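Local coordinates for lantibiotic dehydratase (Microbispora corallina, PDB 5EHK), which probably dehydrates serine and threonine residues of the NAI-107 precursor peptide in a tRNA-dependent reaction during lantibiotic biosynthesis, at residues A[179-182]-A[183-187]; A[273-277]-A[278-282]; A[295-298]-A[299-303]; A[334-337]-A[338-341]; A[350-353]-A[354-358]. All coordinates share one frame; numbering follows the deposited sequence.

In the fold
Four of the five contacts lie within helices or at their ends; contact 2 is the turn from a helix into a strand. All fall in the N-terminal dehydratase family region. Contacts 1 and 3, centres about 13 Å apart, lie on helices that pack together: L184 CD1 meets V302 CG1 at 3.8 Å, and V181 CG2 meets V298 CG2 at the same distance. Contacts 4 and 5, centres about 14 Å apart, sit on consecutive helices and touch through C334 SG and L352 CD2 at 3.7 Å. Contact 2 approaches contact 1 (nearest atoms about 4 Å) and is centred about 36 Å from contact 4. R286 pairs with E185 and, weakly, with E279.

Contact 1 (A[179-182]-A[183-187]); sequences SAVH and RLERD
H182 and E185, three residues apart on helix 174-185, run alongside each other in the same direction, their ring and carboxylate planes only 18° apart. The nearest approach is E185 OE1 to H182 CD2, 3.6 Å, oblique to the ring. The nitrogen H182 NE2 is farther from E185 OE1, at 4.6 Å; the charged atoms are not in contact, so any electrostatic attraction would act at a distance. The other oxygen, OE2, is committed outside, to T283 OG1 and in a salt bridge to R286. E185 also meets V181 obliquely: V181 CG1, anti to its own nitrogen (chi1 177°), comes within 4.1 Å of E185 OE2. The backbone below is regular at first, with L184 N bonded to A180 O at 3.0 Å. It then weakens, as E185 N shares itself between V181 O and H182 O and R186 N bonds weakly to H182 O. V181 and L184 pack on helix 294-306, and A180 and L184 also meet helix 318-339. D187 closes the segment as the N-cap of helix 188-191: its OD2 accepts from the backbone N of L190, three residues on, the usual aspartate cap of a helix start.

Contact 2 (A[273-277]-A[278-282]); sequences ADMAA and QELLI
M275 and L280 meet where helix 267-278 ends, in a Schellman-type turn that leads straight into strand 281-283. E279 is the first residue to leave helical geometry, and its positive phi of 67° turns the chain back over the last helical turn. Among the polar contacts M275 O is the hub. It accepts from L280 N at 2.9 Å, the six-to-one bond expected of this motif, and from L281 N at 3.2 Å. Both donors reach it from the same face of the carbonyl plane, L280 N tilted modestly and L281 N standing well above it, 66° out. Q278 N adds weaker bonds to both D274 O and M275 O. The distance from E279 N to A276 O, 3.5 Å, is long for the five-to-two bond that usually completes such an ending.

Apolar contacts follow the same fold-back. M275 CB and L280 CB approach to 4.2 Å, the hydrophobic pair characteristic of a Schellman ending, and A276 CB lies 4.3 Å from L281 CB. M275 reaches on to V237 and I240 of helix 235-243, and L280 packs on V229 and A231 of strand 228-232. Backbone hydrogen bonds between L280 and H199 and between I282 and Q197 join the turn and the new strand to strand 195-198 and the residue after it. The M275 and L281 side chains pass each other at a slant, and L281 CD1 is held 3.7 Å from M275 CB and 4.1 Å from M275 SD.

Contact 3 (A[295-298]-A[299-303]); sequences LQHV and LDVVA
Q296 reaches along helix 294-306 to D300, one turn further on. From CB its chain leaves anti to the backbone nitrogen (chi1 -169°) and then bends at chi2, which turns the amide toward D300, so that NE2 can reach its carboxylate. CG passes 3.5 Å from D300 OD2, and CD lies 4.0 Å from D300 OD1. At the tip the two amide atoms part company: OE1 is turned toward the methyl L299 CD2, 4.1 Å away, whereas NE2 donates to D300 OD1 at 3.0 Å. This bond lies in the amide plane of Q296 but meets OD1 from above the carboxylate plane, 47° out of it. The backbone of the same two residues is joined too, D300 N to Q296 O.

The neighbouring pairs on the other sides of the helix are less polar. H297 slants across V301, its CE1 3.5 Å from V301 CG2, and its NE2 is occupied by the carbonyl of A284, with a weaker bond to that of R286. V298 CG1 and V302 CG1 come to 4.3 Å on the side facing helix 174-185. The segment thus has a polar side and an apolar one. Because the glutamine is neutral, its N-H can stabilise the probably ionised D300 without cancelling the charge, while H297, using NE2 toward the A284 carbonyl, probably carries a hydrogen there.

Contact 4 (A[334-337]-A[338-341]); sequences CHAY and DRTA
The C-terminal end of helix 318-339 brings Y337 against T340 as the last turn unwinds. Y337 CD1 and CE1 both lie 3.8 Å from T340 CG2, the methyl coming obliquely to the ring. A chi1 of 166° carries the tyrosine ring to the carbonyl side of its own residue, where T340 can meet it, and its hydroxyl bonds to E93. D338 packs on the other flank: its carboxylate plane is turned 44° from the ring, and D338 OD1 lies 3.9 Å from Y337 CD2. The other oxygen, OD2, accepts from the backbone N of T170, so this end of the helix is fastened to strand 167-172, against which C334 and Y337 also pack.

The backbone shows the helix giving way. D338 N still bonds to C334 O at 3.0 Å, one full turn back, and weakly to H335 O. R339 N bonds to A336 O, three residues back, and approaches from above the carbonyl plane, 64° out of it. Three-residue bonds such as these, common at helix C-termini, continue with a weak one from T340 N to Y337 O. R339, extended from CG to NE, runs back along the helix, and its NH1 reaches to 3.8 Å from H335 CB. A water donates to Y337 O at 3.2 Å; its very short distance to T340 O makes its exact position doubtful.

Contact 5 (A[350-353]-A[354-358]); sequences AELI and QSTRR
I353 O is gripped by two donors of the following turn, the hydroxyl T356 OG1 at 2.5 Å, a length not to be pressed at this resolution, and the backbone R357 N at 2.9 Å. Both lie in the carbonyl plane, and OG1 sits on a lone pair. Here the threonine hydroxyl returns to the carbonyl three residues before it, a common use of threonine within helices that gives the hydroxyl of the buried residue a partner. Its torsion makes this possible: with chi1 at 71°, OG1 is placed between the backbone nitrogen and the carbonyl carbon, and CG2 is left to face L352. L352 O in turn accepts from T356 N at 3.1 Å, and L352 CD1 slants past T356 CG2 at 4.2 Å. One residue on, the side chains of I353 and R357 pass at a slant, I353 CG2 to R357 CD 4.0 Å, so the aliphatic part of the arginine rests against the isoleucine.

E351 forms a salt bridge with R347 of the same helix, whereas R358 pairs with E329 of helix 318-339. S355 and T356 pack on V330 of that neighbour, L352 and I353 lean on L366 of strand 366-379, and T356 O accepts from W176 NE1 of helix 174-185, so two helices and a strand adjoin this part of helix 346-359.

Contact 1 (A[179-182]-A[183-187])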
loop_
_atom_site.group_PDB
_atom_site.type_symbol
_atom_site.label_atom_id
_atom_site.label_comp_id
_atom_site.label_asym_id
_atom_site.label_seq_id
_atom_site.Cartn_x
_atom_site.Cartn_y
_atom_site.Cartn_z
ATOM N N SER A 179 -37.894 22.429 4.405
ATOM C CA SER A 179 -39.175 21.758 4.674
ATOM C C SER A 179 -40.373 22.542 4.140
ATOM O O SER A 179 -41.323 21.962 3.604
ATOM C CB SER A 179 -39.358 21.434 6.158
ATOM O OG SER A 179 -38.573 20.308 6.522
ATOM N N ALA A 180 -40.316 23.859 4.290
ATOM C CA ALA A 180 -41.369 24.733 3.795
ATOM C C ALA A 180 -41.315 24.926 2.277
ATOM O O ALA A 180 -42.356 24.984 1.619
ATOM C CB ALA A 180 -41.324 26.079 4.509
ATOM N N VAL A 181 -40.109 25.051 1.727
ATOM C CA VAL A 181 -39.938 25.265 0.291
ATOM C C VAL A 181 -40.523 24.080 -0.466
ATOM O O VAL A 181 -41.149 24.242 -1.518
ATOM C CB VAL A 181 -38.440 25.435 -0.085
ATOM C CG1 VAL A 181 -38.274 25.572 -1.586
ATOM C CG2 VAL A 181 -37.820 26.642 0.640
ATOM N N HIS A 182 -40.338 22.891 0.104
ATOM C CA HIS A 182 -40.910 21.655 -0.425
ATOM C C HIS A 182 -42.430 21.745 -0.528
ATOM O O HIS A 182 -43.015 21.337 -1.532
ATOM C CB HIS A 182 -40.546 20.485 0.485
ATOM C CG HIS A 182 -39.097 20.125 0.457
ATOM N ND1 HIS A 182 -38.535 19.236 1.345
ATOM C CD2 HIS A 182 -38.092 20.541 -0.352
ATOM C CE1 HIS A 182 -37.244 19.113 1.085
ATOM N NE2 HIS A 182 -36.950 19.899 0.065
ATOM N N ARG A 183 -43.062 22.301 0.505
ATOM C CA ARG A 183 -44.517 22.409 0.553
ATOM C C ARG A 183 -44.975 23.398 -0.488
ATOM O O ARG A 183 -46.017 23.207 -1.110
ATOM C CB ARG A 183 -44.990 22.846 1.938
ATOM C CG ARG A 183 -44.964 21.740 2.998
ATOM C CD ARG A 183 -45.065 22.312 4.408
ATOM N NE ARG A 183 -46.262 23.128 4.615
ATOM C CZ ARG A 183 -46.418 23.982 5.624
ATOM N NH1 ARG A 183 -45.443 24.156 6.508
ATOM N NH2 ARG A 183 -47.538 24.683 5.737
ATOM N N LEU A 184 -44.186 24.442 -0.700
ATOM C CA LEU A 184 -44.459 25.375 -1.776
ATOM C C LEU A 184 -44.251 24.717 -3.163
ATOM O O LEU A 184 -44.932 25.079 -4.129
ATOM C CB LEU A 184 -43.568 26.610 -1.627
ATOM C CG LEU A 184 -43.902 27.608 -0.512
ATOM C CD1 LEU A 184 -43.184 28.929 -0.731
ATOM C CD2 LEU A 184 -45.389 27.836 -0.413
ATOM N N GLU A 185 -43.357 23.723 -3.244
ATOM C CA GLU A 185 -42.999 23.079 -4.524
ATOM C C GLU A 185 -44.080 22.107 -5.019
ATOM O O GLU A 185 -44.135 21.765 -6.203
ATOM C CB GLU A 185 -41.622 22.376 -4.446
ATOM C CG GLU A 185 -40.396 23.314 -4.643
ATOM C CD GLU A 185 -39.023 22.642 -4.388
ATOM O OE1 GLU A 185 -38.959 21.581 -3.718
ATOM O OE2 GLU A 185 -37.998 23.194 -4.859
ATOM N N ARG A 186 -44.939 21.670 -4.105
ATOM C CA ARG A 186 -46.054 20.791 -4.445
ATOM C C ARG A 186 -47.246 21.593 -4.991
ATOM O O ARG A 186 -48.140 21.048 -5.631
ATOM C CB ARG A 186 -46.455 19.966 -3.226
ATOM C CG ARG A 186 -45.373 19.025 -2.733
ATOM C CD ARG A 186 -45.795 18.346 -1.439
ATOM N NE ARG A 186 -47.166 17.831 -1.511
ATOM C CZ ARG A 186 -47.758 17.106 -0.562
ATOM N NH1 ARG A 186 -47.101 16.785 0.550
ATOM N NH2 ARG A 186 -49.014 16.705 -0.728
ATOM N N ASP A 187 -47.259 22.889 -4.726
ATOM C CA ASP A 187 -48.294 23.767 -5.257
ATOM C C ASP A 187 -48.096 23.987 -6.760
ATOM O O ASP A 187 -47.271 24.816 -7.173
ATOM C CB ASP A 187 -48.268 25.090 -4.488
ATOM C CG ASP A 187 -49.357 26.063 -4.919
ATOM O OD1 ASP A 187 -50.106 26.522 -4.025
ATOM O OD2 ASP A 187 -49.446 26.396 -6.124
#

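Contact 2 (A[273-277]-A[278-282])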
loop_
_atom_site.group_PDB
_atom_site.type_symbol
_atom_site.label_atom_id
_atom_site.label_comp_id
_atom_site.label_asym_id
_atom_site.label_seq_id
_atom_site.Cartn_x
_atom_site.Cartn_y
_atom_site.Cartn_z
ATOM N N ALA A 273 -43.840 18.651 -11.407
ATOM C CA ALA A 273 -43.954 18.604 -9.950
ATOM C C ALA A 273 -43.320 17.350 -9.357
ATOM O O ALA A 273 -42.652 17.415 -8.332
ATOM C CB ALA A 273 -45.394 18.707 -9.537
ATOM N N ASP A 274 -43.600 16.198 -9.957
ATOM C CA ASP A 274 -42.946 14.941 -9.574
ATOM C C ASP A 274 -41.429 15.033 -9.752
ATOM O O ASP A 274 -40.659 14.504 -8.948
ATOM C CB ASP A 274 -43.448 13.810 -10.456
ATOM C CG ASP A 274 -44.804 13.336 -10.059
ATOM O OD1 ASP A 274 -45.174 13.576 -8.889
ATOM O OD2 ASP A 274 -45.499 12.748 -10.918
ATOM N N MET A 275 -41.012 15.704 -10.825
ATOM C CA MET A 275 -39.595 15.845 -11.137
ATOM C C MET A 275 -38.906 16.755 -10.135
ATOM O O MET A 275 -37.807 16.452 -9.666
ATOM C CB MET A 275 -39.397 16.381 -12.556
ATOM C CG MET A 275 -39.693 15.369 -13.648
ATOM S SD MET A 275 -39.428 16.103 -15.272
ATOM C CE MET A 275 -38.559 14.776 -16.073
ATOM N N ALA A 276 -39.548 17.875 -9.819
ATOM C CA ALA A 276 -39.017 18.781 -8.812
ATOM C C ALA A 276 -38.977 18.096 -7.440
ATOM O O ALA A 276 -38.177 18.445 -6.583
ATOM C CB ALA A 276 -39.817 20.059 -8.772
ATOM N N ALA A 277 -39.848 17.116 -7.241
ATOM C CA ALA A 277 -39.866 16.371 -5.994
ATOM C C ALA A 277 -38.756 15.319 -5.921
ATOM O O ALA A 277 -38.323 14.948 -4.831
ATOM C CB ALA A 277 -41.213 15.719 -5.789
ATOM N N GLN A 278 -38.334 14.801 -7.073
ATOM C CA GLN A 278 -37.281 13.797 -7.089
ATOM C C GLN A 278 -35.940 14.471 -7.221
ATOM O O GLN A 278 -34.898 13.812 -7.235
ATOM C CB GLN A 278 -37.426 12.854 -8.279
ATOM C CG GLN A 278 -38.731 12.104 -8.404
ATOM C CD GLN A 278 -38.736 11.217 -9.648
ATOM O OE1 GLN A 278 -38.086 10.170 -9.673
ATOM N NE2 GLN A 278 -39.433 11.659 -10.698
ATOM N N GLU A 279 -35.985 15.789 -7.319
ATOM C CA GLU A 279 -34.797 16.591 -7.532
ATOM C C GLU A 279 -34.168 16.366 -8.898
ATOM O O GLU A 279 -32.974 16.550 -9.056
ATOM C CB GLU A 279 -33.780 16.380 -6.413
ATOM C CG GLU A 279 -34.038 17.280 -5.232
ATOM C CD GLU A 279 -33.014 17.119 -4.149
ATOM O OE1 GLU A 279 -32.459 16.008 -4.035
ATOM O OE2 GLU A 279 -32.775 18.096 -3.409
ATOM N N LEU A 280 -34.968 15.938 -9.872
ATOM C CA LEU A 280 -34.537 15.934 -11.263
ATOM C C LEU A 280 -34.624 17.378 -11.756
ATOM O O LEU A 280 -33.961 17.762 -12.718
ATOM C CB LEU A 280 -35.444 15.049 -12.118
ATOM C CG LEU A 280 -35.454 13.540 -11.865
ATOM C CD1 LEU A 280 -35.992 12.807 -13.068
ATOM C CD2 LEU A 280 -34.079 13.053 -11.529
ATOM N N LEU A 281 -35.473 18.167 -11.106
ATOM C CA LEU A 281 -35.531 19.601 -11.357
ATOM C C LEU A 281 -35.247 20.367 -10.082
ATOM O O LEU A 281 -35.371 19.827 -8.986
ATOM C CB LEU A 281 -36.873 20.033 -11.933
ATOM C CG LEU A 281 -37.151 19.657 -13.379
ATOM C CD1 LEU A 281 -38.633 19.832 -13.680
ATOM C CD2 LEU A 281 -36.310 20.521 -14.293
ATOM N N ILE A 282 -34.813 21.611 -10.239
ATOM C CA ILE A 282 -34.544 22.498 -9.121
ATOM C C ILE A 282 -35.349 23.766 -9.335
ATOM O O ILE A 282 -35.150 24.451 -10.348
ATOM C CB ILE A 282 -33.067 22.882 -9.069
ATOM C CG1 ILE A 282 -32.205 21.639 -8.817
ATOM C CG2 ILE A 282 -32.846 23.937 -8.007
ATOM C CD1 ILE A 282 -30.709 21.906 -8.781
#

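Contact 3 (A[295-298]-A[299-303])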
loop_
_atom_site.group_PDB
_atom_site.type_symbol
_atom_site.label_atom_id
_atom_site.label_comp_id
_atom_site.label_asym_id
_atom_site.label_seq_id
_atom_site.Cartn_x
_atom_site.Cartn_y
_atom_site.Cartn_z
ATOM N N LEU A 295 -34.275 33.116 3.743
ATOM C CA LEU A 295 -35.711 33.332 3.960
ATOM C C LEU A 295 -36.260 34.405 3.021
ATOM O O LEU A 295 -37.296 34.215 2.367
ATOM C CB LEU A 295 -35.998 33.687 5.415
ATOM C CG LEU A 295 -37.467 33.816 5.824
ATOM C CD1 LEU A 295 -38.242 32.539 5.540
ATOM C CD2 LEU A 295 -37.552 34.117 7.302
ATOM N N GLN A 296 -35.530 35.514 2.935
ATOM C CA GLN A 296 -35.911 36.623 2.082
ATOM C C GLN A 296 -35.934 36.196 0.619
ATOM O O GLN A 296 -36.789 36.641 -0.155
ATOM C CB GLN A 296 -34.976 37.810 2.292
ATOM C CG GLN A 296 -35.458 39.089 1.627
ATOM C CD GLN A 296 -36.825 39.542 2.157
ATOM O OE1 GLN A 296 -37.019 39.728 3.372
ATOM N NE2 GLN A 296 -37.773 39.736 1.241
ATOM N N HIS A 297 -35.000 35.323 0.247
ATOM C CA HIS A 297 -34.976 34.781 -1.107
ATOM C C HIS A 297 -36.272 34.070 -1.460
ATOM O O HIS A 297 -36.807 34.299 -2.545
ATOM C CB HIS A 297 -33.801 33.823 -1.360
ATOM C CG HIS A 297 -33.938 33.074 -2.644
ATOM N ND1 HIS A 297 -33.723 33.665 -3.869
ATOM C CD2 HIS A 297 -34.357 31.814 -2.901
ATOM C CE1 HIS A 297 -33.970 32.788 -4.825
ATOM N NE2 HIS A 297 -34.357 31.658 -4.265
ATOM N N VAL A 298 -36.759 33.194 -0.578
ATOM C CA VAL A 298 -38.049 32.535 -0.826
ATOM C C VAL A 298 -39.191 33.555 -0.993
ATOM O O VAL A 298 -39.959 33.485 -1.961
ATOM C CB VAL A 298 -38.444 31.545 0.282
ATOM C CG1 VAL A 298 -39.811 30.942 -0.033
ATOM C CG2 VAL A 298 -37.378 30.452 0.452
ATOM N N LEU A 299 -39.294 34.500 -0.054
ATOM C CA LEU A 299 -40.287 35.575 -0.158
ATOM C C LEU A 299 -40.177 36.397 -1.448
ATOM O O LEU A 299 -41.192 36.651 -2.096
ATOM C CB LEU A 299 -40.325 36.492 1.075
ATOM C CG LEU A 299 -40.745 36.063 2.489
ATOM C CD1 LEU A 299 -40.879 34.559 2.708
ATOM C CD2 LEU A 299 -39.789 36.681 3.507
ATOM N N ASP A 300 -38.972 36.841 -1.807
ATOM C CA ASP A 300 -38.804 37.623 -3.042
ATOM C C ASP A 300 -39.302 36.850 -4.274
ATOM O O ASP A 300 -39.923 37.423 -5.176
ATOM C CB ASP A 300 -37.350 38.063 -3.234
ATOM C CG ASP A 300 -36.894 39.067 -2.194
ATOM O OD1 ASP A 300 -37.739 39.848 -1.713
ATOM O OD2 ASP A 300 -35.697 39.061 -1.832
ATOM N N VAL A 301 -39.044 35.543 -4.284
ATOM C CA VAL A 301 -39.474 34.674 -5.368
ATOM C C VAL A 301 -40.998 34.487 -5.450
ATOM O O VAL A 301 -41.567 34.649 -6.536
ATOM C CB VAL A 301 -38.745 33.308 -5.324
ATOM C CG1 VAL A 301 -39.482 32.286 -6.160
ATOM C CG2 VAL A 301 -37.301 33.453 -5.813
ATOM N N VAL A 302 -41.663 34.166 -4.330
ATOM C CA VAL A 302 -43.137 34.052 -4.330
ATOM C C VAL A 302 -43.797 35.393 -4.646
ATOM O O VAL A 302 -44.869 35.442 -5.242
ATOM C CB VAL A 302 -43.751 33.441 -3.048
ATOM C CG1 VAL A 302 -42.963 32.231 -2.605
ATOM C CG2 VAL A 302 -43.837 34.462 -1.949
ATOM N N ALA A 303 -43.151 36.475 -4.230
ATOM C CA ALA A 303 -43.604 37.816 -4.568
ATOM C C ALA A 303 -43.478 38.074 -6.066
ATOM O O ALA A 303 -44.302 38.785 -6.637
ATOM C CB ALA A 303 -42.811 38.863 -3.788
#

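Contact 4 (A[334-337]-A[338-341])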
loop_
_atom_site.group_PDB
_atom_site.type_symbol
_atom_site.label_atom_id
_atom_site.label_comp_id
_atom_site.label_asym_id
_atom_site.label_seq_id
_atom_site.Cartn_x
_atom_site.Cartn_y
_atom_site.Cartn_z
ATOM N N CYS A 334 -37.458 38.144 13.100
ATOM C CA CYS A 334 -36.007 38.024 13.027
ATOM C C CYS A 334 -35.348 39.390 13.115
ATOM O O CYS A 334 -34.358 39.566 13.826
ATOM C CB CYS A 334 -35.569 37.328 11.734
ATOM S SG CYS A 334 -35.481 35.540 11.853
ATOM N N HIS A 335 -35.899 40.356 12.394
ATOM C CA HIS A 335 -35.368 41.706 12.446
ATOM C C HIS A 335 -35.645 42.302 13.811
ATOM O O HIS A 335 -34.805 43.006 14.372
ATOM C CB HIS A 335 -35.986 42.559 11.343
ATOM C CG HIS A 335 -35.533 42.169 9.973
ATOM N ND1 HIS A 335 -36.069 41.097 9.292
ATOM C CD2 HIS A 335 -34.575 42.688 9.169
ATOM C CE1 HIS A 335 -35.474 40.983 8.120
ATOM N NE2 HIS A 335 -34.563 41.936 8.021
ATOM N N ALA A 336 -36.819 41.974 14.346
ATOM C CA ALA A 336 -37.236 42.429 15.658
ATOM C C ALA A 336 -36.200 42.032 16.687
ATOM O O ALA A 336 -35.697 42.871 17.446
ATOM C CB ALA A 336 -38.563 41.814 16.006
ATOM N N TYR A 337 -35.861 40.747 16.688
ATOM C CA TYR A 337 -34.888 40.226 17.637
ATOM C C TYR A 337 -33.472 40.743 17.348
ATOM O O TYR A 337 -32.627 40.823 18.246
ATOM C CB TYR A 337 -34.954 38.695 17.693
ATOM C CG TYR A 337 -33.770 38.090 18.388
ATOM C CD1 TYR A 337 -33.590 38.228 19.754
ATOM C CD2 TYR A 337 -32.814 37.393 17.667
ATOM C CE1 TYR A 337 -32.485 37.682 20.379
ATOM C CE2 TYR A 337 -31.716 36.840 18.283
ATOM C CZ TYR A 337 -31.551 36.988 19.630
ATOM O OH TYR A 337 -30.440 36.431 20.208
ATOM N N ASP A 338 -33.228 41.143 16.105
ATOM C CA ASP A 338 -31.921 41.693 15.757
ATOM C C ASP A 338 -31.809 43.157 16.178
ATOM O O ASP A 338 -30.726 43.755 16.089
ATOM C CB ASP A 338 -31.601 41.551 14.262
ATOM C CG ASP A 338 -31.244 40.129 13.866
ATOM O OD1 ASP A 338 -30.976 39.308 14.769
ATOM O OD2 ASP A 338 -31.200 39.848 12.647
ATOM N N ARG A 339 -32.933 43.733 16.608
ATOM C CA ARG A 339 -32.940 45.102 17.124
ATOM C C ARG A 339 -32.526 45.079 18.580
ATOM O O ARG A 339 -31.906 46.020 19.088
ATOM C CB ARG A 339 -34.310 45.774 16.946
ATOM C CG ARG A 339 -34.572 46.200 15.516
ATOM C CD ARG A 339 -35.945 46.797 15.275
ATOM N NE ARG A 339 -36.101 47.078 13.847
ATOM C CZ ARG A 339 -36.850 46.366 13.003
ATOM N NH1 ARG A 339 -37.558 45.326 13.440
ATOM N NH2 ARG A 339 -36.900 46.708 11.716
ATOM N N THR A 340 -32.808 43.948 19.210
ATOM C CA THR A 340 -32.569 43.732 20.623
ATOM C C THR A 340 -31.075 43.641 20.970
ATOM O O THR A 340 -30.242 43.381 20.104
ATOM C CB THR A 340 -33.298 42.444 21.053
ATOM O OG1 THR A 340 -34.155 42.715 22.163
ATOM C CG2 THR A 340 -32.320 41.346 21.412
ATOM N N ALA A 341 -30.745 43.871 22.241
ATOM C CA ALA A 341 -29.374 43.779 22.734
ATOM C C ALA A 341 -29.101 42.426 23.397
ATOM O O ALA A 341 -29.983 41.579 23.491
ATOM C CB ALA A 341 -29.095 44.910 23.701
HETATM O O HOH W 1 -29.642 41.995 18.144
#

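Contact 5 (A[350-353]-A[354-358])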
loop_
_atom_site.group_PDB
_atom_site.type_symbol
_atom_site.label_atom_id
_atom_site.label_comp_id
_atom_site.label_asym_id
_atom_site.label_seq_id
_atom_site.Cartn_x
_atom_site.Cartn_y
_atom_site.Cartn_z
ATOM N N ALA A 350 -37.952 33.655 22.245
ATOM C CA ALA A 350 -39.015 32.669 22.455
ATOM C C ALA A 350 -40.193 32.943 21.519
ATOM O O ALA A 350 -40.903 32.021 21.115
ATOM C CB ALA A 350 -39.480 32.671 23.907
ATOM N N GLU A 351 -40.381 34.222 21.193
ATOM C CA GLU A 351 -41.397 34.674 20.246
ATOM C C GLU A 351 -41.055 34.279 18.810
ATOM O O GLU A 351 -41.940 33.940 18.026
ATOM C CB GLU A 351 -41.599 36.195 20.374
ATOM C CG GLU A 351 -42.678 36.570 21.408
ATOM C CD GLU A 351 -42.687 38.048 21.798
ATOM O OE1 GLU A 351 -41.717 38.772 21.467
ATOM O OE2 GLU A 351 -43.663 38.477 22.458
ATOM N N LEU A 352 -39.770 34.309 18.469
ATOM C CA LEU A 352 -39.336 33.861 17.157
ATOM C C LEU A 352 -39.485 32.345 17.058
ATOM O O LEU A 352 -39.930 31.827 16.038
ATOM C CB LEU A 352 -37.888 34.293 16.905
ATOM C CG LEU A 352 -37.189 34.027 15.566
ATOM C CD1 LEU A 352 -38.109 34.267 14.382
ATOM C CD2 LEU A 352 -35.975 34.925 15.455
ATOM N N ILE A 353 -39.145 31.641 18.135
ATOM C CA ILE A 353 -39.164 30.179 18.137
ATOM C C ILE A 353 -40.532 29.576 17.826
ATOM O O ILE A 353 -40.667 28.820 16.867
ATOM C CB ILE A 353 -38.655 29.582 19.470
ATOM C CG1 ILE A 353 -37.181 29.904 19.677
ATOM C CG2 ILE A 353 -38.871 28.070 19.502
ATOM C CD1 ILE A 353 -36.306 29.279 18.652
ATOM N N GLN A 354 -41.550 29.895 18.619
ATOM C CA GLN A 354 -42.844 29.243 18.415
ATOM C C GLN A 354 -43.453 29.678 17.072
ATOM O O GLN A 354 -44.241 28.945 16.477
ATOM C CB GLN A 354 -43.811 29.459 19.601
ATOM C CG GLN A 354 -44.841 30.583 19.429
ATOM C CD GLN A 354 -44.209 31.965 19.339
ATOM O OE1 GLN A 354 -43.033 32.133 19.654
ATOM N NE2 GLN A 354 -44.985 32.957 18.893
ATOM N N SER A 355 -43.078 30.864 16.599
ATOM C CA SER A 355 -43.505 31.342 15.281
ATOM C C SER A 355 -43.038 30.374 14.185
ATOM O O SER A 355 -43.829 29.911 13.362
ATOM C CB SER A 355 -42.981 32.764 15.028
ATOM O OG SER A 355 -43.437 33.274 13.789
ATOM N N THR A 356 -41.742 30.081 14.190
ATOM C CA THR A 356 -41.172 29.065 13.324
ATOM C C THR A 356 -41.798 27.695 13.566
ATOM O O THR A 356 -41.899 26.890 12.650
ATOM C CB THR A 356 -39.627 28.950 13.506
ATOM O OG1 THR A 356 -39.320 28.361 14.781
ATOM C CG2 THR A 356 -38.954 30.320 13.392
ATOM N N ARG A 357 -42.191 27.426 14.806
ATOM C CA ARG A 357 -42.815 26.150 15.163
ATOM C C ARG A 357 -44.201 26.008 14.546
ATOM O O ARG A 357 -44.701 24.888 14.360
ATOM C CB ARG A 357 -42.907 25.979 16.687
ATOM C CG ARG A 357 -41.572 25.790 17.382
ATOM C CD ARG A 357 -41.749 25.441 18.851
ATOM N NE ARG A 357 -42.467 24.181 19.029
ATOM C CZ ARG A 357 -41.902 22.975 18.975
ATOM N NH1 ARG A 357 -40.596 22.852 18.755
ATOM N NH2 ARG A 357 -42.641 21.884 19.145
ATOM N N ARG A 358 -44.833 27.146 14.265
ATOM C CA ARG A 358 -46.136 27.142 13.612
ATOM C C ARG A 358 -45.980 26.617 12.193
ATOM O O ARG A 358 -46.713 25.727 11.753
ATOM C CB ARG A 358 -46.763 28.539 13.624
ATOM C CG ARG A 358 -47.914 28.674 14.629
ATOM C CD ARG A 358 -48.366 30.113 14.782
ATOM N NE ARG A 358 -47.473 30.895 15.630
ATOM C CZ ARG A 358 -47.163 32.171 15.410
ATOM N NH1 ARG A 358 -47.674 32.805 14.358
ATOM N NH2 ARG A 358 -46.336 32.808 16.236
#